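Local coordinates for 5'-tyrosyl-DNA phosphodiesterase (Caenorhabditis elegans, PDB 4FVA), which belongs to the endonuclease/exonuclease/phosphatase family, with a DNase I-like fold of two beta sheets flanked by helices, and holds a magnesium ion, at residues Gln109-Ser114 and Val120-Thr125; Pro135-Gln140 and Asp170-Arg175; Ala139-Cys144 and Arg217-Gly222. All coordinates share one frame; numbering follows the deposited sequence.

Interaction 1 of 3, residues Gln109-Ser114 and Val120-Thr125; sequences QILEGS and VFLLNT
Gln109, Leu111 and Gly113 pair with Asn124, Leu122 and Val120 as the hydrogen-bonded pairs of an antiparallel beta hairpin, within one of the two sheets of the DNase I-like sandwich. Six backbone bonds join them, the straightest being Asn124 N to Gln109 O and Val120 N to Gly113 O. Between them, the CA hydrogens of Ile110 and Leu123 also turn toward carbonyl oxygens.

Ile110, Glu112, Phe121 and Leu123 share one face. Ile110 CG1 lies 3.9 Å from Leu123 CG, the two branched chains pointing the same way, as suits a face packed under Lys147 and Ile151 of helix 134-154. Glu112 runs beside Phe121 and lays its CG over the ring face, 3.9 Å from the centroid. This CH-pi contact shelters the aliphatic part of an acid whose OE2 reaches a salt bridge with Lys119.

On the other face Leu111 and Leu122 meet CB to CB at 4.3 Å and both touch Val85 of the partner sheet. Next to them the Gln109 and Asn124 amides run alongside, their planes 21° apart, with OE1 of Gln109 3.6 Å from ND2 of Asn124. Each is satisfied elsewhere: Gln109 OE1 bonds Thr81 OG1, while Asn124 OD1 accepts from Gln51 NE2, next in sequence to the magnesium-binding Glu52, and Asn124 ND2 donates to Leu50 O.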
ATOM      1  N   GLN A 109       8.228   6.227   1.608  1.00 17.44           N
ATOM      2  CA  GLN A 109       7.834   7.251   0.640  1.00 17.46           C
ATOM      3  C   GLN A 109       6.718   8.085   1.248  1.00 19.27           C
ATOM      4  O   GLN A 109       5.658   7.552   1.590  1.00 17.65           O
ATOM      5  CB  GLN A 109       7.361   6.605  -0.669  1.00 17.46           C
ATOM      6  CG  GLN A 109       6.937   7.611  -1.756  1.00 19.57           C
ATOM      7  CD  GLN A 109       6.425   6.932  -3.003  1.00 17.54           C
ATOM      8  OE1 GLN A 109       5.981   5.780  -2.948  1.00 17.74           O
ATOM      9  NE2 GLN A 109       6.471   7.639  -4.140  1.00 21.32           N
ATOM     10  N   ILE A 110       6.946   9.391   1.381  1.00 18.36           N
ATOM     11  CA  ILE A 110       5.983  10.255   2.060  1.00 18.81           C
ATOM     12  C   ILE A 110       5.482  11.331   1.126  1.00 20.51           C
ATOM     13  O   ILE A 110       6.279  12.100   0.577  1.00 17.07           O
ATOM     14  CB  ILE A 110       6.594  10.912   3.324  1.00 20.56           C
ATOM     15  CG1 ILE A 110       7.047   9.834   4.308  1.00 17.08           C
ATOM     16  CG2 ILE A 110       5.572  11.787   4.040  1.00 20.41           C
ATOM     17  CD1 ILE A 110       7.842  10.392   5.512  1.00 16.97           C
ATOM     18  N   LEU A 111       4.170  11.364   0.905  1.00 17.19           N
ATOM     19  CA  LEU A 111       3.587  12.451   0.130  1.00 17.16           C
ATOM     20  C   LEU A 111       2.669  13.220   1.063  1.00 25.12           C
ATOM     21  O   LEU A 111       1.731  12.660   1.641  1.00 24.49           O
ATOM     22  CB  LEU A 111       2.806  11.930  -1.082  1.00 17.34           C
ATOM     23  CG  LEU A 111       2.416  12.942  -2.172  1.00 19.56           C
ATOM     24  CD1 LEU A 111       3.656  13.365  -2.984  1.00 17.20           C
ATOM     25  CD2 LEU A 111       1.329  12.398  -3.106  1.00 21.43           C
ATOM     26  N   GLU A 112       2.956  14.508   1.206  1.00 21.34           N
ATOM     27  CA  GLU A 112       2.202  15.404   2.072  1.00 20.37           C
ATOM     28  C   GLU A 112       1.445  16.392   1.196  1.00 25.56           C
ATOM     29  O   GLU A 112       2.013  16.947   0.243  1.00 20.60           O
ATOM     30  CB  GLU A 112       3.160  16.169   2.999  1.00 23.24           C
ATOM     31  CG  GLU A 112       2.494  17.255   3.829  1.00 27.98           C
ATOM     32  CD  GLU A 112       3.497  18.142   4.553  1.00 30.94           C
ATOM     33  OE1 GLU A 112       4.659  17.719   4.755  1.00 34.39           O
ATOM     34  OE2 GLU A 112       3.128  19.290   4.879  1.00 35.88           O
ATOM     35  N   GLY A 113       0.173  16.621   1.509  1.00 22.40           N
ATOM     36  CA  GLY A 113      -0.597  17.582   0.749  1.00 21.92           C
ATOM     37  C   GLY A 113      -1.922  17.819   1.423  1.00 21.74           C
ATOM     38  O   GLY A 113      -2.050  17.692   2.637  1.00 19.92           O
ATOM     39  N   SER A 114      -2.914  18.191   0.638  1.00 29.39           N
ATOM     40  CA  SER A 114      -4.260  18.334   1.162  1.00 34.54           C
ATOM     41  C   SER A 114      -5.270  18.099   0.052  1.00 32.24           C
ATOM     42  O   SER A 114      -4.969  18.305  -1.133  1.00 26.05           O
ATOM     43  CB  SER A 114      -4.455  19.703   1.810  1.00 41.39           C
ATOM     44  OG  SER A 114      -4.438  20.721   0.839  1.00 47.68           O
ATOM     45  N   VAL A 120      -3.294  15.999   4.567  1.00 22.80           N
ATOM     46  CA  VAL A 120      -3.160  14.551   4.417  1.00 19.68           C
ATOM     47  C   VAL A 120      -1.703  14.154   4.283  1.00 20.84           C
ATOM     48  O   VAL A 120      -0.986  14.735   3.472  1.00 22.28           O
ATOM     49  CB  VAL A 120      -3.911  14.033   3.174  1.00 25.40           C
ATOM     50  CG1 VAL A 120      -3.790  12.525   3.091  1.00 21.75           C
ATOM     51  CG2 VAL A 120      -5.368  14.451   3.215  1.00 25.49           C
ATOM     52  N   PHE A 121      -1.268  13.188   5.089  1.00 17.58           N
ATOM     53  CA  PHE A 121       0.059  12.581   4.946  1.00 20.34           C
ATOM     54  C   PHE A 121      -0.096  11.144   4.469  1.00 22.78           C
ATOM     55  O   PHE A 121      -0.877  10.373   5.036  1.00 20.38           O
ATOM     56  CB  PHE A 121       0.845  12.623   6.267  1.00 17.38           C
ATOM     57  CG  PHE A 121       1.294  14.008   6.668  1.00 21.88           C
ATOM     58  CD1 PHE A 121       0.416  14.884   7.298  1.00 24.56           C
ATOM     59  CD2 PHE A 121       2.613  14.415   6.440  1.00 22.70           C
ATOM     60  CE1 PHE A 121       0.837  16.173   7.675  1.00 20.72           C
ATOM     61  CE2 PHE A 121       3.048  15.681   6.815  1.00 25.53           C
ATOM     62  CZ  PHE A 121       2.154  16.567   7.433  1.00 22.92           C
ATOM     63  N   LEU A 122       0.646  10.794   3.422  1.00 19.41           N
ATOM     64  CA  LEU A 122       0.604   9.456   2.849  1.00 17.81           C
ATOM     65  C   LEU A 122       1.986   8.856   3.003  1.00 21.50           C
ATOM     66  O   LEU A 122       2.960   9.422   2.500  1.00 19.69           O
ATOM     67  CB  LEU A 122       0.230   9.517   1.362  1.00 17.87           C
ATOM     68  CG  LEU A 122      -1.095  10.224   1.039  1.00 19.33           C
ATOM     69  CD1 LEU A 122      -1.403  10.232  -0.463  1.00 18.06           C
ATOM     70  CD2 LEU A 122      -2.211   9.558   1.831  1.00 18.20           C
ATOM     71  N   LEU A 123       2.070   7.722   3.692  1.00 17.86           N
ATOM     72  CA  LEU A 123       3.338   7.030   3.900  1.00 18.67           C
ATOM     73  C   LEU A 123       3.254   5.595   3.376  1.00 21.37           C
ATOM     74  O   LEU A 123       2.510   4.772   3.910  1.00 18.29           O
ATOM     75  CB  LEU A 123       3.712   7.033   5.383  1.00 17.80           C
ATOM     76  CG  LEU A 123       3.911   8.404   6.048  1.00 20.65           C
ATOM     77  CD1 LEU A 123       2.583   9.030   6.476  1.00 17.65           C
ATOM     78  CD2 LEU A 123       4.864   8.281   7.228  1.00 27.57           C
ATOM     79  N   ASN A 124       4.020   5.322   2.324  1.00 18.19           N
ATOM     80  CA  ASN A 124       3.991   4.052   1.614  1.00 18.21           C
ATOM     81  C   ASN A 124       5.351   3.376   1.715  1.00 18.17           C
ATOM     82  O   ASN A 124       6.394   4.008   1.450  1.00 17.95           O
ATOM     83  CB  ASN A 124       3.622   4.310   0.140  1.00 18.20           C
ATOM     84  CG  ASN A 124       3.515   3.037  -0.687  1.00 18.44           C
ATOM     85  OD1 ASN A 124       3.307   1.949  -0.153  1.00 18.66           O
ATOM     86  ND2 ASN A 124       3.661   3.173  -2.014  1.00 18.40           N
ATOM     87  N   THR A 125       5.352   2.096   2.078  1.00 18.41           N
ATOM     88  CA  THR A 125       6.606   1.380   2.223  1.00 18.42           C
ATOM     89  C   THR A 125       6.476  -0.068   1.812  1.00 22.21           C
ATOM     90  O   THR A 125       5.380  -0.603   1.709  1.00 22.39           O
ATOM     91  CB  THR A 125       7.173   1.452   3.664  1.00 18.39           C
ATOM     92  OG1 THR A 125       8.529   0.981   3.672  1.00 23.22           O
ATOM     93  CG2 THR A 125       6.327   0.588   4.614  1.00 18.68           C
TER

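Interaction 2 of 3, residues Pro135-Gln140 and Asp170-Arg175; sequences PQRCAQ and DEEVSR
Arg137 and Glu172 meet side-on, the arginine presenting NE and NH2 to the two oxygens of the carboxylate. NE reaches OE1 of Glu172 at 3.0 Å in a nearly straight bond of 171°, and NH2 reaches OE2 of Glu172 at 3.1 Å. Both oxygens lie close to the guanidinium plane, but the carboxylate is turned 39° against it, and the two ends are not equal: OE2 is met on its syn lone pair, whereas NE approaches OE1 on the syn side from well out of the carboxylate plane. Arg137 gets there by bending at its third torsion (chi3 61°), which swings the guanidinium round after an extended start. Glu172 needs no such bend beyond CG and reaches straight out from its short 3-10 turn.

Cys138, one residue further along the helix, lies against the stem of the glutamate, with its SG 3.7 Å from Glu172 CB; a small, weakly polar thiol fits beside these methylenes. Farther along the loop, a water links the helix carbonyl of Ala139 to Arg175 NH2, which also pairs with Asp146.

Second partners fix both charged groups. Arg137 NH1 donates to the carbonyl oxygens of Glu128 and Thr130, while Glu172 OE2 forms a salt bridge with Arg134 and OE1 accepts from Arg169 N. With two arginines and a backbone N-H directed at it, this buried carboxylate is probably stabilised as the anion, and the two-pronged grip joins the turn to the first turns of helix 134-154.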
ATOM      1  N   PRO A 135      14.938  -8.944  11.791  1.00 31.52           N
ATOM      2  CA  PRO A 135      15.599  -7.845  12.502  1.00 29.00           C
ATOM      3  C   PRO A 135      15.402  -6.522  11.780  1.00 32.38           C
ATOM      4  O   PRO A 135      14.918  -5.563  12.391  1.00 34.68           O
ATOM      5  CB  PRO A 135      17.086  -8.248  12.482  1.00 24.83           C
ATOM      6  CG  PRO A 135      17.063  -9.763  12.372  1.00 27.25           C
ATOM      7  CD  PRO A 135      15.865 -10.058  11.493  1.00 28.17           C
ATOM      8  N   GLN A 136      15.756  -6.476  10.500  1.00 30.74           N
ATOM      9  CA  GLN A 136      15.648  -5.239   9.733  1.00 29.21           C
ATOM     10  C   GLN A 136      14.203  -4.792   9.627  1.00 27.45           C
ATOM     11  O   GLN A 136      13.903  -3.599   9.749  1.00 29.66           O
ATOM     12  CB  GLN A 136      16.213  -5.394   8.318  1.00 30.41           C
ATOM     13  CG  GLN A 136      17.692  -5.743   8.224  1.00 39.90           C
ATOM     14  CD  GLN A 136      17.928  -7.244   8.177  1.00 43.79           C
ATOM     15  OE1 GLN A 136      17.351  -8.017   8.954  1.00 34.64           O
ATOM     16  NE2 GLN A 136      18.759  -7.667   7.231  1.00 51.77           N
ATOM     17  N   ARG A 137      13.309  -5.748   9.383  1.00 23.13           N
ATOM     18  CA  ARG A 137      11.898  -5.418   9.190  1.00 29.78           C
ATOM     19  C   ARG A 137      11.273  -4.811  10.446  1.00 30.88           C
ATOM     20  O   ARG A 137      10.556  -3.813  10.374  1.00 30.18           O
ATOM     21  CB  ARG A 137      11.113  -6.649   8.731  1.00 20.31           C
ATOM     22  CG  ARG A 137       9.602  -6.465   8.724  1.00 22.34           C
ATOM     23  CD  ARG A 137       8.933  -7.590   7.940  1.00 30.31           C
ATOM     24  NE  ARG A 137       9.196  -8.910   8.510  1.00 34.36           N
ATOM     25  CZ  ARG A 137      10.087  -9.770   8.022  1.00 34.72           C
ATOM     26  NH1 ARG A 137      10.807  -9.444   6.957  1.00 28.18           N
ATOM     27  NH2 ARG A 137      10.261 -10.955   8.596  1.00 34.23           N
ATOM     28  N   CYS A 138      11.554  -5.404  11.600  1.00 27.91           N
ATOM     29  CA  CYS A 138      10.984  -4.904  12.848  1.00 27.69           C
ATOM     30  C   CYS A 138      11.498  -3.511  13.180  1.00 25.22           C
ATOM     31  O   CYS A 138      10.762  -2.674  13.703  1.00 34.26           O
ATOM     32  CB  CYS A 138      11.265  -5.871  14.007  1.00 27.39           C
ATOM     33  SG  CYS A 138      10.340  -7.394  13.946  1.00 40.24           S
ATOM     34  N   ALA A 139      12.762  -3.253  12.869  1.00 19.74           N
ATOM     35  CA  ALA A 139      13.319  -1.920  13.085  1.00 23.34           C
ATOM     36  C   ALA A 139      12.665  -0.897  12.164  1.00 29.48           C
ATOM     37  O   ALA A 139      12.375   0.226  12.570  1.00 35.62           O
ATOM     38  CB  ALA A 139      14.830  -1.935  12.877  1.00 24.16           C
ATOM     39  N   GLN A 140      12.457  -1.283  10.909  1.00 25.23           N
ATOM     40  CA  GLN A 140      11.825  -0.384   9.947  1.00 21.70           C
ATOM     41  C   GLN A 140      10.411  -0.026  10.399  1.00 20.06           C
ATOM     42  O   GLN A 140      10.023   1.141  10.358  1.00 25.62           O
ATOM     43  CB  GLN A 140      11.834  -1.007   8.550  1.00 18.83           C
ATOM     44  CG  GLN A 140      13.237  -1.117   7.951  1.00 29.41           C
ATOM     45  CD  GLN A 140      13.293  -2.037   6.740  1.00 32.13           C
ATOM     46  OE1 GLN A 140      12.276  -2.603   6.322  1.00 24.80           O
ATOM     47  NE2 GLN A 140      14.494  -2.206   6.179  1.00 25.05           N
ATOM     48  N   ASP A 170       2.197 -11.203  12.725  1.00 74.35           N
ATOM     49  CA  ASP A 170       1.596 -10.374  13.788  1.00 79.26           C
ATOM     50  C   ASP A 170       2.467 -10.144  15.035  1.00 75.36           C
ATOM     51  O   ASP A 170       2.409  -9.073  15.648  1.00 73.92           O
ATOM     52  CB  ASP A 170       0.217 -10.896  14.196  1.00 87.05           C
ATOM     53  CG  ASP A 170      -0.906 -10.228  13.415  1.00 93.14           C
ATOM     54  OD1 ASP A 170      -1.241  -9.068  13.748  1.00 92.00           O
ATOM     55  OD2 ASP A 170      -1.447 -10.849  12.475  1.00 97.00           O
ATOM     56  N   GLU A 171       3.247 -11.147  15.423  1.00 68.82           N
ATOM     57  CA  GLU A 171       4.099 -11.029  16.601  1.00 67.87           C
ATOM     58  C   GLU A 171       5.197  -9.989  16.392  1.00 66.33           C
ATOM     59  O   GLU A 171       5.903  -9.628  17.335  1.00 70.45           O
ATOM     60  CB  GLU A 171       4.725 -12.380  16.933  1.00 74.89           C
ATOM     61  CG  GLU A 171       5.655 -12.908  15.853  1.00 80.60           C
ATOM     62  CD  GLU A 171       4.906 -13.364  14.611  1.00 83.80           C
ATOM     63  OE1 GLU A 171       3.685 -13.104  14.516  1.00 79.61           O
ATOM     64  OE2 GLU A 171       5.536 -13.996  13.736  1.00 87.06           O
ATOM     65  N   GLU A 172       5.370  -9.539  15.151  1.00 55.86           N
ATOM     66  CA  GLU A 172       6.403  -8.555  14.832  1.00 48.27           C
ATOM     67  C   GLU A 172       5.959  -7.103  15.059  1.00 46.58           C
ATOM     68  O   GLU A 172       6.798  -6.199  15.111  1.00 49.96           O
ATOM     69  CB  GLU A 172       6.903  -8.729  13.391  1.00 45.34           C
ATOM     70  CG  GLU A 172       7.642 -10.041  13.135  1.00 47.58           C
ATOM     71  CD  GLU A 172       8.028 -10.238  11.665  1.00 46.11           C
ATOM     72  OE1 GLU A 172       7.377  -9.639  10.775  1.00 40.65           O
ATOM     73  OE2 GLU A 172       8.988 -10.997  11.402  1.00 42.24           O
ATOM     74  N   VAL A 173       4.652  -6.877  15.199  1.00 48.48           N
ATOM     75  CA  VAL A 173       4.118  -5.516  15.353  1.00 46.00           C
ATOM     76  C   VAL A 173       4.476  -4.927  16.716  1.00 52.24           C
ATOM     77  O   VAL A 173       4.144  -5.503  17.754  1.00 54.52           O
ATOM     78  CB  VAL A 173       2.583  -5.483  15.207  1.00 44.09           C
ATOM     79  CG1 VAL A 173       2.029  -4.138  15.671  1.00 43.07           C
ATOM     80  CG2 VAL A 173       2.176  -5.785  13.775  1.00 45.73           C
ATOM     81  N   SER A 174       5.147  -3.777  16.701  1.00 52.54           N
ATOM     82  CA  SER A 174       5.651  -3.147  17.920  1.00 63.44           C
ATOM     83  C   SER A 174       4.821  -1.944  18.360  1.00 64.58           C
ATOM     84  O   SER A 174       3.604  -2.027  18.536  1.00 69.35           O
ATOM     85  CB  SER A 174       7.103  -2.689  17.736  1.00 70.42           C
ATOM     86  OG  SER A 174       7.178  -1.534  16.918  1.00 78.10           O
ATOM     87  N   ARG A 175       5.517  -0.828  18.546  1.00 60.38           N
ATOM     88  CA  ARG A 175       4.961   0.363  19.171  1.00 55.69           C
ATOM     89  C   ARG A 175       4.036   1.189  18.272  1.00 53.22           C
ATOM     90  O   ARG A 175       4.424   2.234  17.737  1.00 55.43           O
ATOM     91  CB  ARG A 175       6.124   1.218  19.696  1.00 57.37           C
ATOM     92  CG  ARG A 175       7.175   1.579  18.630  1.00 63.72           C
ATOM     93  CD  ARG A 175       8.465   2.078  19.289  1.00 69.67           C
ATOM     94  NE  ARG A 175       9.454   2.643  18.365  1.00 73.34           N
ATOM     95  CZ  ARG A 175      10.371   1.936  17.704  1.00 71.99           C
ATOM     96  NH1 ARG A 175      10.436   0.614  17.850  1.00 73.15           N
ATOM     97  NH2 ARG A 175      11.232   2.554  16.897  1.00 63.39           N
TER
HETATM   98  O   HOH W   1      13.722   1.096  15.389  1.00 57.96           O

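Interaction 3 of 3, residues Ala139-Cys144 and Arg217-Gly222; sequences AQFGFC and RLYWSG
Helix 134-154 and strand 212-221 keep their backbones well apart here, the CA atoms of Phe141 and Tyr219 lying 11.7 Å from each other, so that only long side chains can bridge the gap. Two aromatic rings do so, coming from opposite directions. Phe141 sends its ring out from the helix with CG anti to the backbone N (chi1 -174°), whereas Tyr219 rises from the strand with CG beside its own backbone N.

The rings form an offset edge-to-face pair: the edge of Phe141 is turned toward the face of Tyr219, with the planes 69° apart and the centroids separated by 5.8 Å. The leading edge of the phenylalanine, CE1 and CZ, does the touching. Its CE1 is 3.9 Å from Tyr219 CE1, which lies near the plane of the phenylalanine ring, and its CZ is 3.7 Å from Tyr219 OH. Because of the offset the contact falls on the outer half of the tyrosine ring, around CE1, CZ and OH. Edge-to-face pairs are generally favourable, though the offset probably weakens this one somewhat, and a flat ring gives each backbone the length needed to span the space while filling it with carbon.

Both residues are buried between helix and sheet. Phe141 is also met by Leu168, Val173 and Ser174 of the loop that follows strand 159-163. Tyr219 packs on Leu166 of that loop, on Phe162 of the adjoining strand 159-163, on Asp182 of strand 181-182, and on Met145 one turn further along helix 134-154.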
ATOM      1  N   ALA A 139      12.762  -3.253  12.869  1.00 19.74           N
ATOM      2  CA  ALA A 139      13.319  -1.920  13.085  1.00 23.34           C
ATOM      3  C   ALA A 139      12.665  -0.897  12.164  1.00 29.48           C
ATOM      4  O   ALA A 139      12.375   0.226  12.570  1.00 35.62           O
ATOM      5  CB  ALA A 139      14.830  -1.935  12.877  1.00 24.16           C
ATOM      6  N   GLN A 140      12.457  -1.283  10.909  1.00 25.23           N
ATOM      7  CA  GLN A 140      11.825  -0.384   9.947  1.00 21.70           C
ATOM      8  C   GLN A 140      10.411  -0.026  10.399  1.00 20.06           C
ATOM      9  O   GLN A 140      10.023   1.141  10.358  1.00 25.62           O
ATOM     10  CB  GLN A 140      11.834  -1.007   8.550  1.00 18.83           C
ATOM     11  CG  GLN A 140      13.237  -1.117   7.951  1.00 29.41           C
ATOM     12  CD  GLN A 140      13.293  -2.037   6.740  1.00 32.13           C
ATOM     13  OE1 GLN A 140      12.276  -2.603   6.322  1.00 24.80           O
ATOM     14  NE2 GLN A 140      14.494  -2.206   6.179  1.00 25.05           N
ATOM     15  N   PHE A 141       9.639  -1.029  10.810  1.00 20.32           N
ATOM     16  CA  PHE A 141       8.274  -0.787  11.268  1.00 26.65           C
ATOM     17  C   PHE A 141       8.261   0.213  12.439  1.00 30.72           C
ATOM     18  O   PHE A 141       7.464   1.157  12.450  1.00 28.64           O
ATOM     19  CB  PHE A 141       7.592  -2.095  11.660  1.00 23.03           C
ATOM     20  CG  PHE A 141       6.137  -1.935  12.018  1.00 24.57           C
ATOM     21  CD1 PHE A 141       5.157  -2.008  11.036  1.00 24.60           C
ATOM     22  CD2 PHE A 141       5.753  -1.692  13.333  1.00 27.15           C
ATOM     23  CE1 PHE A 141       3.809  -1.847  11.358  1.00 27.97           C
ATOM     24  CE2 PHE A 141       4.411  -1.530  13.665  1.00 26.88           C
ATOM     25  CZ  PHE A 141       3.438  -1.613  12.674  1.00 29.99           C
ATOM     26  N   GLY A 142       9.148  -0.004  13.416  1.00 30.37           N
ATOM     27  CA  GLY A 142       9.267   0.888  14.561  1.00 26.48           C
ATOM     28  C   GLY A 142       9.593   2.297  14.104  1.00 26.08           C
ATOM     29  O   GLY A 142       8.965   3.273  14.530  1.00 25.25           O
ATOM     30  N   PHE A 143      10.545   2.397  13.187  1.00 22.65           N
ATOM     31  CA  PHE A 143      10.934   3.673  12.624  1.00 20.72           C
ATOM     32  C   PHE A 143       9.743   4.334  11.953  1.00 26.00           C
ATOM     33  O   PHE A 143       9.495   5.531  12.142  1.00 23.04           O
ATOM     34  CB  PHE A 143      12.081   3.469  11.628  1.00 22.44           C
ATOM     35  CG  PHE A 143      12.481   4.711  10.883  1.00 26.00           C
ATOM     36  CD1 PHE A 143      13.444   5.573  11.398  1.00 34.10           C
ATOM     37  CD2 PHE A 143      11.894   5.018   9.658  1.00 27.32           C
ATOM     38  CE1 PHE A 143      13.810   6.735  10.704  1.00 33.39           C
ATOM     39  CE2 PHE A 143      12.256   6.167   8.954  1.00 30.35           C
ATOM     40  CZ  PHE A 143      13.216   7.025   9.475  1.00 36.55           C
ATOM     41  N   CYS A 144       8.988   3.566  11.180  1.00 25.50           N
ATOM     42  CA  CYS A 144       7.829   4.144  10.508  1.00 31.15           C
ATOM     43  C   CYS A 144       6.816   4.667  11.521  1.00 29.23           C
ATOM     44  O   CYS A 144       6.270   5.755  11.359  1.00 22.35           O
ATOM     45  CB  CYS A 144       7.173   3.130   9.565  1.00 29.41           C
ATOM     46  SG  CYS A 144       8.181   2.745   8.114  1.00 24.48           S
ATOM     47  N   ARG A 217      -0.977  -4.032   4.848  1.00 20.74           N
ATOM     48  CA  ARG A 217      -1.798  -3.393   5.872  1.00 20.74           C
ATOM     49  C   ARG A 217      -1.862  -1.890   5.684  1.00 25.26           C
ATOM     50  O   ARG A 217      -0.982  -1.288   5.065  1.00 21.31           O
ATOM     51  CB  ARG A 217      -1.258  -3.699   7.275  1.00 20.81           C
ATOM     52  CG  ARG A 217      -1.076  -5.192   7.566  1.00 26.95           C
ATOM     53  CD  ARG A 217      -0.696  -5.443   9.020  1.00 27.72           C
ATOM     54  NE  ARG A 217      -0.340  -6.851   9.249  1.00 32.25           N
ATOM     55  CZ  ARG A 217      -0.152  -7.393  10.451  1.00 31.60           C
ATOM     56  NH1 ARG A 217      -0.284  -6.655  11.548  1.00 27.90           N
ATOM     57  NH2 ARG A 217       0.168  -8.674  10.557  1.00 28.45           N
ATOM     58  N   LEU A 218      -2.912  -1.295   6.236  1.00 21.13           N
ATOM     59  CA  LEU A 218      -3.079   0.148   6.229  1.00 22.19           C
ATOM     60  C   LEU A 218      -3.432   0.606   7.633  1.00 24.40           C
ATOM     61  O   LEU A 218      -4.376   0.096   8.239  1.00 26.64           O
ATOM     62  CB  LEU A 218      -4.200   0.545   5.263  1.00 23.30           C
ATOM     63  CG  LEU A 218      -3.724   0.758   3.827  1.00 33.65           C
ATOM     64  CD1 LEU A 218      -4.909   0.896   2.861  1.00 34.04           C
ATOM     65  CD2 LEU A 218      -2.796   1.989   3.765  1.00 27.60           C
ATOM     66  N   TYR A 219      -2.661   1.559   8.143  1.00 23.14           N
ATOM     67  CA  TYR A 219      -2.934   2.169   9.432  1.00 24.47           C
ATOM     68  C   TYR A 219      -3.360   3.596   9.177  1.00 26.59           C
ATOM     69  O   TYR A 219      -2.944   4.198   8.175  1.00 21.82           O
ATOM     70  CB  TYR A 219      -1.682   2.156  10.313  1.00 22.71           C
ATOM     71  CG  TYR A 219      -1.188   0.776  10.651  1.00 26.33           C
ATOM     72  CD1 TYR A 219      -0.280   0.121   9.839  1.00 31.84           C
ATOM     73  CD2 TYR A 219      -1.643   0.120  11.788  1.00 28.86           C
ATOM     74  CE1 TYR A 219       0.165  -1.156  10.146  1.00 31.61           C
ATOM     75  CE2 TYR A 219      -1.204  -1.148  12.106  1.00 28.82           C
ATOM     76  CZ  TYR A 219      -0.298  -1.779  11.279  1.00 28.86           C
ATOM     77  OH  TYR A 219       0.149  -3.040  11.591  1.00 26.37           O
ATOM     78  N   TRP A 220      -4.189   4.149  10.062  1.00 24.62           N
ATOM     79  CA  TRP A 220      -4.505   5.570   9.946  1.00 23.84           C
ATOM     80  C   TRP A 220      -4.745   6.267  11.278  1.00 25.79           C
ATOM     81  O   TRP A 220      -5.041   5.637  12.298  1.00 21.86           O
ATOM     82  CB  TRP A 220      -5.685   5.799   8.995  1.00 22.69           C
ATOM     83  CG  TRP A 220      -7.019   5.961   9.664  1.00 27.92           C
ATOM     84  CD1 TRP A 220      -7.725   7.125   9.809  1.00 31.65           C
ATOM     85  CD2 TRP A 220      -7.826   4.927  10.253  1.00 24.15           C
ATOM     86  NE1 TRP A 220      -8.916   6.877  10.454  1.00 23.23           N
ATOM     87  CE2 TRP A 220      -9.003   5.539  10.736  1.00 27.85           C
ATOM     88  CE3 TRP A 220      -7.666   3.548  10.416  1.00 26.62           C
ATOM     89  CZ2 TRP A 220     -10.019   4.812  11.381  1.00 30.30           C
ATOM     90  CZ3 TRP A 220      -8.676   2.828  11.048  1.00 30.69           C
ATOM     91  CH2 TRP A 220      -9.835   3.461  11.522  1.00 27.28           C
ATOM     92  N   SER A 221      -4.613   7.583  11.246  1.00 22.57           N
ATOM     93  CA  SER A 221      -5.011   8.418  12.355  1.00 24.25           C
ATOM     94  C   SER A 221      -5.727   9.589  11.746  1.00 26.22           C
ATOM     95  O   SER A 221      -5.434   9.959  10.603  1.00 26.37           O
ATOM     96  CB  SER A 221      -3.791   8.899  13.131  1.00 30.04           C
ATOM     97  OG  SER A 221      -4.152   9.912  14.042  1.00 33.19           O
ATOM     98  N   GLY A 222      -6.662  10.174  12.490  1.00 26.19           N
ATOM     99  CA  GLY A 222      -7.353  11.353  12.006  1.00 27.34           C
ATOM    100  C   GLY A 222      -8.828  11.413  12.327  1.00 29.05           C
ATOM    101  O   GLY A 222      -9.367  10.525  12.994  1.00 34.50           O
TER

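Followed from the N terminus, interaction 1 comes first and closes the tight hairpin between strands 107-115 and 118-126, with five residues between its two segments. It is complete before helix 134-154 begins, so it stands in series with the other two. Interactions 2 and 3 both start on that helix and share Ala139 and Gln140: interaction 2 spans 29 residues to the loop after strand 159-163, interaction 3 spans 72 residues to strand 212-221. Their far ends also meet, with Val173 packed on Arg217. The helix is thereby tied to one loop and one strand, while Ile110, Phe121 and Leu123 of the hairpin touch it further along, over the same sheet.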